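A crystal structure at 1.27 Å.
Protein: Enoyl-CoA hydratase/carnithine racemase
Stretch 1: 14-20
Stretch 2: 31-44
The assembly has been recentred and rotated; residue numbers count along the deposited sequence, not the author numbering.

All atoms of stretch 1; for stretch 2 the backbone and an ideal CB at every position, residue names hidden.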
# COMPACT_ATOMS: atom_id res chain seq x y z
N VAL A 14 -27.68 4.88 -15.58
CA VAL A 14 -27.13 5.24 -14.25
C VAL A 14 -28.27 5.30 -13.23
O VAL A 14 -29.23 6.07 -13.42
CB VAL A 14 -26.34 6.56 -14.31
CG1 VAL A 14 -25.78 6.89 -12.92
CG2 VAL A 14 -25.23 6.48 -15.33
N LEU A 15 -28.09 4.62 -12.11
CA LEU A 15 -28.95 4.83 -10.94
C LEU A 15 -28.24 5.86 -10.05
O LEU A 15 -27.19 5.56 -9.52
CB LEU A 15 -29.24 3.52 -10.23
CG LEU A 15 -30.08 3.64 -8.97
CD1 LEU A 15 -31.47 4.15 -9.26
CD2 LEU A 15 -30.18 2.32 -8.25
N VAL A 16 -28.90 6.99 -9.84
CA VAL A 16 -28.41 8.07 -8.98
C VAL A 16 -29.07 7.94 -7.62
O VAL A 16 -30.33 8.01 -7.53
CB VAL A 16 -28.67 9.43 -9.62
CG1 VAL A 16 -28.05 10.50 -8.72
CG2 VAL A 16 -28.12 9.57 -11.01
N LEU A 17 -28.24 7.77 -6.63
CA LEU A 17 -28.65 7.65 -5.21
C LEU A 17 -28.21 8.89 -4.45
O LEU A 17 -27.04 9.24 -4.52
CB LEU A 17 -28.04 6.40 -4.58
CG LEU A 17 -28.40 5.09 -5.27
CD1 LEU A 17 -27.78 3.89 -4.56
CD2 LEU A 17 -29.92 4.90 -5.44
N THR A 18 -29.12 9.50 -3.71
CA THR A 18 -28.83 10.72 -2.97
C THR A 18 -29.20 10.51 -1.52
O THR A 18 -30.39 10.29 -1.21
CB THR A 18 -29.51 11.93 -3.59
OG1 THR A 18 -29.24 12.02 -4.98
CG2 THR A 18 -29.09 13.21 -2.88
N LEU A 19 -28.20 10.61 -0.65
CA LEU A 19 -28.44 10.63 0.80
C LEU A 19 -29.30 11.87 1.11
O LEU A 19 -28.92 13.01 0.74
CB LEU A 19 -27.13 10.68 1.61
CG LEU A 19 -26.10 9.62 1.25
CD1 LEU A 19 -24.86 9.86 2.05
CD2 LEU A 19 -26.62 8.23 1.43
N ASN A 20 -30.42 11.67 1.82
CA ASN A 20 -31.43 12.76 1.88
C ASN A 20 -31.95 12.93 3.31
O ASN A 20 -33.14 12.73 3.59
CB ASN A 20 -32.57 12.47 0.92
CG ASN A 20 -33.52 13.63 0.84
OD1 ASN A 20 -33.07 14.77 0.89
ND2 ASN A 20 -34.81 13.34 0.64
N UNK A 31 -31.94 2.91 9.85
CA UNK A 31 -33.01 3.06 8.85
C UNK A 31 -32.43 3.49 7.49
O UNK A 31 -32.80 2.95 6.44
CB UNK A 31 -34.04 4.08 9.33
N UNK A 32 -31.59 4.50 7.51
CA UNK A 32 -30.92 4.97 6.29
C UNK A 32 -30.12 3.85 5.64
O UNK A 32 -30.18 3.67 4.42
CB UNK A 32 -30.00 6.15 6.60
N UNK A 33 -29.39 3.12 6.44
CA UNK A 33 -28.54 2.02 5.91
C UNK A 33 -29.39 0.92 5.32
O UNK A 33 -29.03 0.39 4.24
CB UNK A 33 -27.64 1.44 7.01
N UNK A 34 -30.55 0.59 5.95
CA UNK A 34 -31.43 -0.40 5.31
C UNK A 34 -31.89 0.12 3.93
O UNK A 34 -31.98 -0.66 3.00
CB UNK A 34 -32.64 -0.70 6.20
N UNK A 35 -32.23 1.41 3.84
CA UNK A 35 -32.71 1.99 2.57
C UNK A 35 -31.56 2.01 1.56
O UNK A 35 -31.79 1.78 0.36
CB UNK A 35 -33.26 3.40 2.78
N UNK A 36 -30.33 2.28 1.98
CA UNK A 36 -29.19 2.28 1.07
C UNK A 36 -28.94 0.87 0.53
O UNK A 36 -28.77 0.68 -0.68
CB UNK A 36 -27.94 2.81 1.78
N UNK A 37 -28.94 -0.12 1.41
CA UNK A 37 -28.81 -1.53 1.03
C UNK A 37 -29.87 -1.85 -0.04
O UNK A 37 -29.57 -2.45 -1.07
CB UNK A 37 -28.97 -2.44 2.25
N UNK A 38 -31.13 -1.52 0.25
CA UNK A 38 -32.23 -1.87 -0.64
C UNK A 38 -32.00 -1.21 -2.01
O UNK A 38 -32.30 -1.84 -3.06
CB UNK A 38 -33.57 -1.44 -0.04
N UNK A 39 -31.54 0.03 -2.04
CA UNK A 39 -31.33 0.77 -3.30
C UNK A 39 -30.17 0.15 -4.08
O UNK A 39 -30.24 0.04 -5.29
CB UNK A 39 -31.05 2.25 -3.02
N UNK A 40 -29.07 -0.18 -3.40
CA UNK A 40 -27.93 -0.89 -4.05
C UNK A 40 -28.37 -2.22 -4.64
O UNK A 40 -28.06 -2.53 -5.80
CB UNK A 40 -26.80 -1.13 -3.05
N UNK A 41 -29.14 -2.95 -3.85
CA UNK A 41 -29.68 -4.24 -4.34
C UNK A 41 -30.56 -4.03 -5.59
O UNK A 41 -30.45 -4.79 -6.56
CB UNK A 41 -30.49 -4.93 -3.24
N UNK A 42 -31.46 -3.05 -5.53
CA UNK A 42 -32.37 -2.81 -6.69
C UNK A 42 -31.53 -2.42 -7.91
O UNK A 42 -31.82 -2.91 -8.99
CB UNK A 42 -33.39 -1.71 -6.38
N UNK A 43 -30.53 -1.56 -7.72
CA UNK A 43 -29.70 -1.16 -8.84
C UNK A 43 -28.93 -2.33 -9.42
O UNK A 43 -28.80 -2.42 -10.65
CB UNK A 43 -28.73 -0.06 -8.41
N UNK A 44 -28.39 -3.19 -8.58
CA UNK A 44 -27.65 -4.36 -9.06
C UNK A 44 -28.58 -5.32 -9.82
O UNK A 44 -28.13 -5.95 -10.80
CB UNK A 44 -26.98 -5.08 -7.89

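Stretch 1 is a strand that offers the helix three leucines, L15, L17 and L19, while V14, V16 and T18 point elsewhere. The helix of stretch 2 runs antiparallel to it, at 175°, with the axes 9.7 Å apart. Since the strand presents only hydrocarbon here, no charge or polar group on this face would find a side-chain partner.

At position 31 the ideal CB has nothing of the strand within reach, so almost any helix-compatible residue would do; it is E31. Position 32 points toward the strand, yet its CB is still too far to touch. A long apolar side chain could bridge the space to L19, whether leucine, methionine or isoleucine. The residue is L32, and its CD2 lies 4.4 Å from CD2 of L19, a loose apolar contact.

Positions 33, 34 and 35 are out of reach and leave the choice open; they hold L33, D34 and A35. Position 36 points sideways, so a short side chain would miss the strand, whereas a long, flexible apolar one could turn its end inward. L36 does so: its CD1 comes to 4.3 Å from CD1 of L17. Positions 37 and 38 are again out of reach of the strand, and carry Y37 and A38.

Position 39 is tighter. Its CB points toward the strand and already sits 3.8 Å from CD2 of L17, so a small residue suits it best, alanine or perhaps serine. It is A39, whose methyl CB packs on L17 CD2 at 3.8 Å.

At position 40 the CA-to-CB bond points away, but CD1 of L17 is 5.3 Å from the ideal CB, near enough for a branched or long apolar chain to reach it. L40 brings its CD2 to 4.0 Å from L17 CD1, so that L17 meets 36, 39 and 40 together. Position 41 is free of the strand and is the extended K41. Position 42 points sideways, at the margin of L15; polar residues are tolerable, and E42 makes no close contact.

Position 43 is the most restrictive. An ideal CB would lie 2.8 Å from L15 CD2, a clash. Its phi/psi of -63/-42 is ordinary helix and does not require glycine, so the demand for glycine comes from space. With G43, L15 CD2 rests 3.6 Å from the bare G43 CA. Position 44 points away, suits a polar residue, and is E44.

Stretch 2, residues 31-44: ELLDALYAALKEGE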
# COMPACT_ATOMS: atom_id res chain seq x y z
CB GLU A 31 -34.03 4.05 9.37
CG GLU A 31 -35.13 4.28 8.36
CD GLU A 31 -36.17 5.35 8.71
OE1 GLU A 31 -36.00 6.04 9.78
OE2 GLU A 31 -37.13 5.46 7.93
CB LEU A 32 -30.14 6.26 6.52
CG LEU A 32 -29.44 6.84 5.30
CD1 LEU A 32 -29.24 8.34 5.51
CD2 LEU A 32 -28.09 6.21 5.07
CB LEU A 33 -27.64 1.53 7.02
CG LEU A 33 -26.54 2.51 7.44
CD1 LEU A 33 -25.80 2.02 8.67
CD2 LEU A 33 -25.56 2.74 6.30
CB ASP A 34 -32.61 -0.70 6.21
CG ASP A 34 -32.27 -1.58 7.41
OD1 ASP A 34 -31.22 -2.21 7.42
OD2 ASP A 34 -33.17 -1.71 8.28
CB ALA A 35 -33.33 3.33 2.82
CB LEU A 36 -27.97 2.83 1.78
CG LEU A 36 -26.68 2.86 0.95
CD1 LEU A 36 -26.86 3.66 -0.34
CD2 LEU A 36 -25.51 3.44 1.76
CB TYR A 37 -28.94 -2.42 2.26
CG TYR A 37 -28.79 -3.89 1.99
CD1 TYR A 37 -29.88 -4.63 1.61
CD2 TYR A 37 -27.59 -4.52 2.15
CE1 TYR A 37 -29.78 -6.00 1.38
CE2 TYR A 37 -27.45 -5.87 1.92
CZ TYR A 37 -28.55 -6.62 1.53
OH TYR A 37 -28.46 -7.98 1.35
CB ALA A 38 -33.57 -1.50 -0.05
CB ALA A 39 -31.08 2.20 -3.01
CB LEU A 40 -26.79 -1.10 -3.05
CG LEU A 40 -26.13 0.15 -2.50
CD1 LEU A 40 -25.26 -0.20 -1.31
CD2 LEU A 40 -25.34 0.90 -3.56
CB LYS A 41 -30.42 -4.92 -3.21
CG LYS A 41 -30.96 -6.31 -3.54
CD LYS A 41 -31.86 -6.77 -2.44
CE LYS A 41 -32.42 -8.15 -2.68
NZ LYS A 41 -33.48 -8.47 -1.70
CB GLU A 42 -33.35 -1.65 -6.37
CG GLU A 42 -34.34 -1.30 -7.46
CD GLU A 42 -35.45 -0.38 -6.92
OE1 GLU A 42 -35.36 0.81 -7.17
OE2 GLU A 42 -36.33 -0.87 -6.16
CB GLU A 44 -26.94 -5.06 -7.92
CG GLU A 44 -25.76 -5.89 -8.39
CD GLU A 44 -25.17 -6.77 -7.33
OE1 GLU A 44 -25.90 -7.59 -6.76
OE2 GLU A 44 -23.96 -6.61 -7.05
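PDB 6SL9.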